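Local coordinates for intracellular sulfur oxidation protein dsrF (Allochromatium vinosum, PDB 2HY5), which forms a complex with the DsrE and DsrH proteins and may take part in the oxidation of sulfur stored inside the cell, at the interface of chains B and A and the interface of chains A and C. Sequence-based numbering; all coordinates share one arbitrary frame. Chains: chain A, Intracellular sulfur oxidation protein dsrF; chain B, Putative sulfurtransferase dsrE; chain C, DsrH.

Contact 1: the interface of chains B and A. Residues chain B 8-9, 41; chain A 20-21, 24-25, 135-136.
B:His41 of DsrE pushes its imidazole between A:Tyr21, A:Glu24 and A:Phe136 of DsrF. CB of B:His41 lies 3.7 Å from OE1 of A:Glu24. CG is anti to the carbonyl carbon and beside the backbone N (chi1 -56°), which turns the ring toward chain A. ND1 of B:His41 donates a hydrogen bond to carboxylate oxygen OE1 of A:Glu24 at 2.6 Å. The acceptor lies near the imidazole plane, and the bond arrives on the anti side of the carboxylate. CE1 of B:His41 rests on the CB methylene of A:Glu24 at 3.3 Å. The edge of the A:Tyr21 ring, at its CD2, stands over the centre of one imidazole face, the planes 72° apart; CD2 of the histidine lies under the same edge. NE2 of B:His41 meets CD2 of A:Phe136 at 3.5 Å, edge against edge.

The phenol of A:Tyr21 continues past the imidazole to B:Glu9. OH of A:Tyr21 donates to OE2 of the B:Glu9 carboxylate at 2.6 Å, on the syn side and 21° out of plane. OE2 of B:Glu9 also contacts water 1 at 2.8 Å. Water 1 reaches OXT of A:Phe136, the C-terminal carboxylate of DsrF, at 2.9 Å. A:Ala25 CB backs one face of the A:Phe136 ring. The ND1 bond and these rings should hold the histidine ring in this rotation; the site ties the start of helix 21-32 and the C-terminus of DsrF to DsrE.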
loop_
_atom_site.group_PDB
_atom_site.type_symbol
_atom_site.label_atom_id
_atom_site.label_comp_id
_atom_site.label_asym_id
_atom_site.label_seq_id
_atom_site.Cartn_x
_atom_site.Cartn_y
_atom_site.Cartn_z
ATOM N N ASN B 8 -1.226 -11.176 2.218
ATOM C CA ASN B 8 -2.071 -10.306 1.398
ATOM C C ASN B 8 -1.411 -9.434 0.346
ATOM O O ASN B 8 -2.108 -8.721 -0.380
ATOM C CB ASN B 8 -2.884 -9.367 2.292
ATOM C CG ASN B 8 -3.681 -10.099 3.351
ATOM O OD1 ASN B 8 -4.106 -11.235 3.155
ATOM N ND2 ASN B 8 -3.914 -9.432 4.471
ATOM N N GLU B 9 -0.090 -9.468 0.255
ATOM C CA GLU B 9 0.589 -8.617 -0.710
ATOM C C GLU B 9 1.481 -9.365 -1.672
ATOM O O GLU B 9 1.967 -10.455 -1.373
ATOM C CB GLU B 9 1.419 -7.570 0.028
ATOM C CG GLU B 9 0.641 -6.793 1.065
ATOM C CD GLU B 9 -0.589 -6.111 0.492
ATOM O OE1 GLU B 9 -0.541 -5.684 -0.681
ATOM O OE2 GLU B 9 -1.595 -5.987 1.224
ATOM N N HIS B 41 -5.689 -11.480 -1.949
ATOM C CA HIS B 41 -5.434 -10.149 -2.515
ATOM C C HIS B 41 -4.231 -10.283 -3.460
ATOM O O HIS B 41 -4.073 -11.310 -4.119
ATOM C CB HIS B 41 -5.107 -9.128 -1.414
ATOM C CG HIS B 41 -6.149 -9.017 -0.343
ATOM N ND1 HIS B 41 -7.451 -8.641 -0.595
ATOM C CD2 HIS B 41 -6.065 -9.190 1.000
ATOM C CE1 HIS B 41 -8.122 -8.585 0.540
ATOM N NE2 HIS B 41 -7.303 -8.914 1.524
ATOM N N ILE A 20 -8.690 -2.463 -2.685
ATOM C CA ILE A 20 -9.650 -3.541 -2.803
ATOM C C ILE A 20 -9.951 -4.230 -1.475
ATOM O O ILE A 20 -10.863 -5.047 -1.397
ATOM C CB ILE A 20 -9.142 -4.597 -3.821
ATOM C CG1 ILE A 20 -10.299 -5.487 -4.279
ATOM C CG2 ILE A 20 -8.036 -5.434 -3.193
ATOM C CD1 ILE A 20 -9.937 -6.427 -5.407
ATOM N N TYR A 21 -9.202 -3.890 -0.429
ATOM C CA TYR A 21 -9.392 -4.533 0.870
ATOM C C TYR A 21 -10.830 -4.605 1.385
ATOM O O TYR A 21 -11.234 -5.627 1.934
ATOM C CB TYR A 21 -8.493 -3.873 1.923
ATOM C CG TYR A 21 -7.025 -3.909 1.545
ATOM C CD1 TYR A 21 -6.355 -2.748 1.162
ATOM C CD2 TYR A 21 -6.319 -5.111 1.523
ATOM C CE1 TYR A 21 -5.020 -2.779 0.766
ATOM C CE2 TYR A 21 -4.978 -5.155 1.126
ATOM C CZ TYR A 21 -4.337 -3.984 0.749
ATOM O OH TYR A 21 -3.018 -4.009 0.345
ATOM N N GLU A 24 -12.740 -7.303 -1.007
ATOM C CA GLU A 24 -12.279 -8.672 -0.840
ATOM C C GLU A 24 -12.417 -9.156 0.599
ATOM O O GLU A 24 -12.522 -10.354 0.842
ATOM C CB GLU A 24 -10.849 -8.835 -1.381
ATOM C CG GLU A 24 -10.811 -8.724 -2.911
ATOM C CD GLU A 24 -9.477 -9.095 -3.533
ATOM O OE1 GLU A 24 -8.425 -8.693 -2.993
ATOM O OE2 GLU A 24 -9.485 -9.781 -4.578
ATOM N N ALA A 25 -12.453 -8.226 1.550
ATOM C CA ALA A 25 -12.642 -8.601 2.950
ATOM C C ALA A 25 -14.091 -9.070 3.088
ATOM O O ALA A 25 -14.372 -10.078 3.734
ATOM C CB ALA A 25 -12.393 -7.410 3.863
ATOM N N SER A 135 -7.514 -9.784 9.240
ATOM C CA SER A 135 -7.136 -8.408 8.948
ATOM C C SER A 135 -6.921 -8.265 7.448
ATOM O O SER A 135 -6.479 -9.204 6.785
ATOM C CB SER A 135 -5.855 -8.039 9.692
ATOM O OG SER A 135 -6.044 -8.148 11.094
ATOM N N PHE A 136 -7.238 -7.087 6.919
ATOM C CA PHE A 136 -7.090 -6.827 5.492
ATOM C C PHE A 136 -6.598 -5.403 5.264
ATOM O O PHE A 136 -7.386 -4.466 5.508
ATOM C CB PHE A 136 -8.427 -7.017 4.764
ATOM C CG PHE A 136 -9.196 -8.230 5.206
ATOM C CD1 PHE A 136 -9.967 -8.191 6.364
ATOM C CD2 PHE A 136 -9.156 -9.407 4.466
ATOM C CE1 PHE A 136 -10.687 -9.302 6.777
ATOM C CE2 PHE A 136 -9.874 -10.527 4.871
ATOM C CZ PHE A 136 -10.642 -10.473 6.030
ATOM O OXT PHE A 136 -5.435 -5.231 4.849
HETATM O O HOH W 1 -3.049 -6.192 3.549
#

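Contact 2: the interface of chains B and A. Residues chain B 40-41, 84, 112; chain A 24-25, 27-28, 31.
The backbone of B:Tyr40 is extended (phi -130°, psi 167°) and leads into 3-10 helix 41-47, while A:Glu24, A:Val28 and A:Ile31 lie on helix 21-32. With CG anti to the backbone N (chi1 -163°), the tyrosine ring swings toward that helix, and OH of B:Tyr40 donates a 2.7 Å hydrogen bond to backbone O of A:Glu24. The donor is tilted from the carbonyl plane, whereas the oxygen lies in the plane of the phenol ring, at its edge. CE2 of B:Tyr40 also touches CG2 of A:Val28 at 3.7 Å. B:Leu112 CD1 lies over one face of the tyrosine ring.

The other branch, CD2 of B:Leu112, packs on CG2 of A:Val28 at 3.6 Å and on CG1 of A:Ile31 at 3.9 Å. The leucine and valine side chains cross at about a right angle.

At the opposite side, A:Glu24 holds B:His41 through OE1 and turns OE2 toward B:Arg84. The salt bridge between OE2 of A:Glu24 and NE of B:Arg84 is long, 3.5 Å, with guanidinium and carboxylate planes nearly perpendicular. Water 2 links NH2 of B:Arg84 to OE1 of A:Glu27. The salt bridge and the water link rest on poorly ordered side chains, B:Arg84 and A:Glu27, and are less certain. The patch runs along one side of DsrF helix 21-32, facing DsrE residues just after strand 33-39, in helix 79-85 and just before helix 113-121.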
loop_
_atom_site.group_PDB
_atom_site.type_symbol
_atom_site.label_atom_id
_atom_site.label_comp_id
_atom_site.label_asym_id
_atom_site.label_seq_id
_atom_site.Cartn_x
_atom_site.Cartn_y
_atom_site.Cartn_z
ATOM N N TYR B 40 -3.886 -14.304 -0.473
ATOM C CA TYR B 40 -5.096 -13.570 -0.829
ATOM C C TYR B 40 -4.729 -12.175 -1.342
ATOM O O TYR B 40 -3.594 -11.734 -1.177
ATOM C CB TYR B 40 -6.011 -13.463 0.396
ATOM C CG TYR B 40 -7.435 -13.084 0.072
ATOM C CD1 TYR B 40 -8.096 -13.652 -1.020
ATOM C CD2 TYR B 40 -8.136 -12.177 0.867
ATOM C CE1 TYR B 40 -9.415 -13.326 -1.312
ATOM C CE2 TYR B 40 -9.460 -11.847 0.584
ATOM C CZ TYR B 40 -10.093 -12.424 -0.507
ATOM O OH TYR B 40 -11.402 -12.110 -0.801
ATOM N N HIS B 41 -5.689 -11.480 -1.949
ATOM C CA HIS B 41 -5.434 -10.149 -2.515
ATOM C C HIS B 41 -4.231 -10.283 -3.460
ATOM O O HIS B 41 -4.073 -11.310 -4.119
ATOM C CB HIS B 41 -5.107 -9.128 -1.414
ATOM C CG HIS B 41 -6.149 -9.017 -0.343
ATOM N ND1 HIS B 41 -7.451 -8.641 -0.595
ATOM C CD2 HIS B 41 -6.065 -9.190 1.000
ATOM C CE1 HIS B 41 -8.122 -8.585 0.540
ATOM N NE2 HIS B 41 -7.303 -8.914 1.524
ATOM N N ARG B 84 -8.863 -12.379 -10.900
ATOM C CA ARG B 84 -8.843 -10.936 -11.051
ATOM C C ARG B 84 -7.452 -10.446 -11.446
ATOM O O ARG B 84 -7.313 -9.495 -12.215
ATOM C CB ARG B 84 -9.257 -10.289 -9.730
ATOM C CG ARG B 84 -9.946 -8.945 -9.845
ATOM C CD ARG B 84 -10.388 -8.494 -8.463
ATOM N NE ARG B 84 -10.988 -9.599 -7.718
ATOM C CZ ARG B 84 -12.293 -9.758 -7.514
ATOM N NH1 ARG B 84 -13.158 -8.876 -7.996
ATOM N NH2 ARG B 84 -12.731 -10.808 -6.834
ATOM N N LEU B 112 -11.767 -19.701 -1.251
ATOM C CA LEU B 112 -11.511 -18.888 -0.076
ATOM C C LEU B 112 -11.876 -19.674 1.182
ATOM O O LEU B 112 -11.377 -19.391 2.275
ATOM C CB LEU B 112 -12.335 -17.598 -0.167
ATOM C CG LEU B 112 -11.937 -16.390 0.682
ATOM C CD1 LEU B 112 -10.455 -16.098 0.518
ATOM C CD2 LEU B 112 -12.771 -15.180 0.248
ATOM N N GLU A 24 -12.740 -7.303 -1.007
ATOM C CA GLU A 24 -12.279 -8.672 -0.840
ATOM C C GLU A 24 -12.417 -9.156 0.599
ATOM O O GLU A 24 -12.522 -10.354 0.842
ATOM C CB GLU A 24 -10.849 -8.835 -1.381
ATOM C CG GLU A 24 -10.811 -8.724 -2.911
ATOM C CD GLU A 24 -9.477 -9.095 -3.533
ATOM O OE1 GLU A 24 -8.425 -8.693 -2.993
ATOM O OE2 GLU A 24 -9.485 -9.781 -4.578
ATOM N N ALA A 25 -12.453 -8.226 1.550
ATOM C CA ALA A 25 -12.642 -8.601 2.950
ATOM C C ALA A 25 -14.091 -9.070 3.088
ATOM O O ALA A 25 -14.372 -10.078 3.734
ATOM C CB ALA A 25 -12.393 -7.410 3.863
ATOM N N GLU A 27 -15.864 -10.393 0.915
ATOM C CA GLU A 27 -15.958 -11.705 0.277
ATOM C C GLU A 27 -15.682 -12.832 1.277
ATOM O O GLU A 27 -16.326 -13.883 1.233
ATOM C CB GLU A 27 -14.962 -11.803 -0.885
ATOM C CG GLU A 27 -15.364 -11.047 -2.136
ATOM C CD GLU A 27 -16.360 -11.812 -2.985
ATOM O OE1 GLU A 27 -16.066 -12.045 -4.178
ATOM O OE2 GLU A 27 -17.438 -12.181 -2.462
ATOM N N VAL A 28 -14.730 -12.608 2.181
ATOM C CA VAL A 28 -14.380 -13.615 3.182
ATOM C C VAL A 28 -15.522 -13.823 4.176
ATOM O O VAL A 28 -15.809 -14.952 4.578
ATOM C CB VAL A 28 -13.108 -13.217 3.969
ATOM C CG1 VAL A 28 -12.749 -14.324 4.962
ATOM C CG2 VAL A 28 -11.945 -12.992 3.010
ATOM N N ILE A 31 -18.148 -16.009 2.605
ATOM C CA ILE A 31 -17.660 -17.382 2.521
ATOM C C ILE A 31 -17.660 -18.055 3.894
ATOM O O ILE A 31 -18.058 -19.211 4.035
ATOM C CB ILE A 31 -16.221 -17.418 1.946
ATOM C CG1 ILE A 31 -16.242 -17.038 0.465
ATOM C CG2 ILE A 31 -15.599 -18.795 2.152
ATOM C CD1 ILE A 31 -16.958 -18.040 -0.424
HETATM O O HOH W 2 -15.135 -11.793 -6.657
#

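Contact 3: the interface of chains A and C. Residues chain A 44-45, 83, 120, 123, 127; chain C 19, 22-23, 101.
C:Ser19 OG donates a hydrogen bond to carboxylate oxygen OD2 of A:Asp45 at 2.9 Å. It meets OD2 on the syn side, 29° out of the carboxylate plane. Here a DsrE/DsrF-family subunit meets the DsrH subunit, with DsrH helix 16-23 set against DsrF.

C:Phe23, at the end of this helix, carries the apolar part. Its CG is anti to the carbonyl carbon (chi1 -64°), and the ring reaches in among A:Leu44, A:Val123 and A:Asp83. CZ of C:Phe23 meets CD1 of A:Leu44 at 3.4 Å. CD2 of C:Phe23, elsewhere on the rim, touches CG1 of A:Val123 at 3.4 Å, on the same side of the ring plane. The carboxylate of A:Asp83 approaches the ring end, its plane 75° from that of the ring. C:Lys22 CG lies over the opposite face, offset toward the rim.

While its CD1 touches the phenylalanine, CD2 of A:Leu44 packs on CZ3 of the C:Trp101 indole at 3.7 Å. A:Met127 comes from helix 120-129 and bends at chi3. The methyl CE of A:Met127 reaches CH2 of C:Trp101 at 3.5 Å, and SD of A:Met127 lies 3.8 Å from CB of C:Phe23.

The extended C:Lys22 chain passes A:Ser120 with CE near its CB. NZ of C:Lys22 contacts water 3 at 2.7 Å, and this water also contacts OD2 of A:Asp83. The lysine and aspartate thus meet through water, and their opposite charges would probably attract.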
loop_
_atom_site.group_PDB
_atom_site.type_symbol
_atom_site.label_atom_id
_atom_site.label_comp_id
_atom_site.label_asym_id
_atom_site.label_seq_id
_atom_site.Cartn_x
_atom_site.Cartn_y
_atom_site.Cartn_z
ATOM N N LEU A 44 -13.592 -0.062 12.150
ATOM C CA LEU A 44 -12.820 0.875 12.946
ATOM C C LEU A 44 -12.006 1.793 12.043
ATOM O O LEU A 44 -11.679 1.438 10.907
ATOM C CB LEU A 44 -11.887 0.086 13.873
ATOM C CG LEU A 44 -10.809 0.824 14.670
ATOM C CD1 LEU A 44 -11.457 1.730 15.709
ATOM C CD2 LEU A 44 -9.893 -0.196 15.340
ATOM N N ASP A 45 -11.670 2.972 12.554
ATOM C CA ASP A 45 -10.899 3.940 11.781
ATOM C C ASP A 45 -11.582 4.178 10.434
ATOM O O ASP A 45 -12.803 4.326 10.390
ATOM C CB ASP A 45 -9.460 3.443 11.599
ATOM C CG ASP A 45 -8.697 3.374 12.922
ATOM O OD1 ASP A 45 -8.882 4.279 13.765
ATOM O OD2 ASP A 45 -7.904 2.429 13.120
ATOM N N ASP A 83 -17.044 1.544 15.577
ATOM C CA ASP A 83 -16.379 2.326 16.620
ATOM C C ASP A 83 -16.910 3.755 16.678
ATOM O O ASP A 83 -16.775 4.505 15.723
ATOM C CB ASP A 83 -14.869 2.341 16.368
ATOM C CG ASP A 83 -14.107 3.070 17.452
ATOM O OD1 ASP A 83 -14.186 2.640 18.624
ATOM O OD2 ASP A 83 -13.433 4.074 17.137
ATOM N N SER A 120 -14.898 2.596 22.835
ATOM C CA SER A 120 -13.564 2.008 22.783
ATOM C C SER A 120 -13.336 0.818 23.716
ATOM O O SER A 120 -12.651 -0.137 23.345
ATOM C CB SER A 120 -12.512 3.087 23.058
ATOM O OG SER A 120 -12.705 3.682 24.328
ATOM N N VAL A 123 -14.906 -2.232 22.247
ATOM C CA VAL A 123 -14.111 -2.695 21.113
ATOM C C VAL A 123 -12.976 -3.574 21.631
ATOM O O VAL A 123 -12.753 -4.682 21.141
ATOM C CB VAL A 123 -13.502 -1.504 20.330
ATOM C CG1 VAL A 123 -12.514 -2.007 19.276
ATOM C CG2 VAL A 123 -14.603 -0.708 19.661
ATOM N N MET A 127 -12.216 -7.611 21.005
ATOM C CA MET A 127 -10.929 -8.101 20.522
ATOM C C MET A 127 -10.429 -9.220 21.446
ATOM O O MET A 127 -9.983 -10.265 20.979
ATOM C CB MET A 127 -9.910 -6.956 20.465
ATOM C CG MET A 127 -10.303 -5.830 19.502
ATOM S SD MET A 127 -9.148 -4.433 19.463
ATOM C CE MET A 127 -9.301 -3.945 17.735
ATOM N N SER C 19 -3.659 3.518 16.741
ATOM C CA SER C 19 -4.903 2.793 16.968
ATOM C C SER C 19 -4.646 1.579 17.860
ATOM O O SER C 19 -5.439 1.261 18.743
ATOM C CB SER C 19 -5.505 2.332 15.640
ATOM O OG SER C 19 -5.770 3.440 14.799
ATOM N N LYS C 22 -4.270 2.417 21.479
ATOM C CA LYS C 22 -5.532 2.858 22.057
ATOM C C LYS C 22 -6.414 1.685 22.480
ATOM O O LYS C 22 -7.079 1.740 23.518
ATOM C CB LYS C 22 -6.311 3.721 21.059
ATOM C CG LYS C 22 -7.731 4.022 21.515
ATOM C CD LYS C 22 -8.475 4.917 20.542
ATOM C CE LYS C 22 -9.913 5.126 21.006
ATOM N NZ LYS C 22 -10.678 6.054 20.127
ATOM N N PHE C 23 -6.412 0.618 21.688
ATOM C CA PHE C 23 -7.263 -0.528 21.987
ATOM C C PHE C 23 -6.612 -1.691 22.728
ATOM O O PHE C 23 -7.313 -2.537 23.279
ATOM C CB PHE C 23 -7.920 -1.037 20.700
ATOM C CG PHE C 23 -8.862 -0.048 20.071
ATOM C CD1 PHE C 23 -8.452 0.756 19.013
ATOM C CD2 PHE C 23 -10.156 0.096 20.555
ATOM C CE1 PHE C 23 -9.314 1.694 18.456
ATOM C CE2 PHE C 23 -11.026 1.031 20.007
ATOM C CZ PHE C 23 -10.606 1.829 18.952
ATOM N N TRP C 101 -2.330 -5.248 12.798
ATOM C CA TRP C 101 -2.743 -3.882 12.520
ATOM C C TRP C 101 -1.970 -3.498 11.277
ATOM O O TRP C 101 -0.784 -3.163 11.347
ATOM C CB TRP C 101 -2.388 -2.949 13.678
ATOM C CG TRP C 101 -3.182 -3.224 14.912
ATOM C CD1 TRP C 101 -2.905 -4.149 15.882
ATOM C CD2 TRP C 101 -4.406 -2.588 15.302
ATOM N NE1 TRP C 101 -3.883 -4.129 16.853
ATOM C CE2 TRP C 101 -4.810 -3.181 16.524
ATOM C CE3 TRP C 101 -5.198 -1.582 14.736
ATOM C CZ2 TRP C 101 -5.990 -2.774 17.193
ATOM C CZ3 TRP C 101 -6.363 -1.187 15.398
ATOM C CH2 TRP C 101 -6.746 -1.781 16.611
HETATM O O HOH W 3 -11.004 5.142 17.570
#

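Contact 1 and contact 2 are parts of one DsrE-DsrF interface, with C-alpha centres about 7 Å apart. They share B:His41, A:Glu24 and A:Ala25, and both use DsrF helix 21-32. Contact 3 lies about 18 Å from contact 1 and about 23 Å from contact 2, and shares no residue with them. It joins DsrF to DsrH through other elements, including helix 120-129. That helix leads into strand 132-135 and the C-terminal A:Phe136 of contact 1. DsrF thus binds both partners at once through separate surfaces, in an assembly with two copies of each protein.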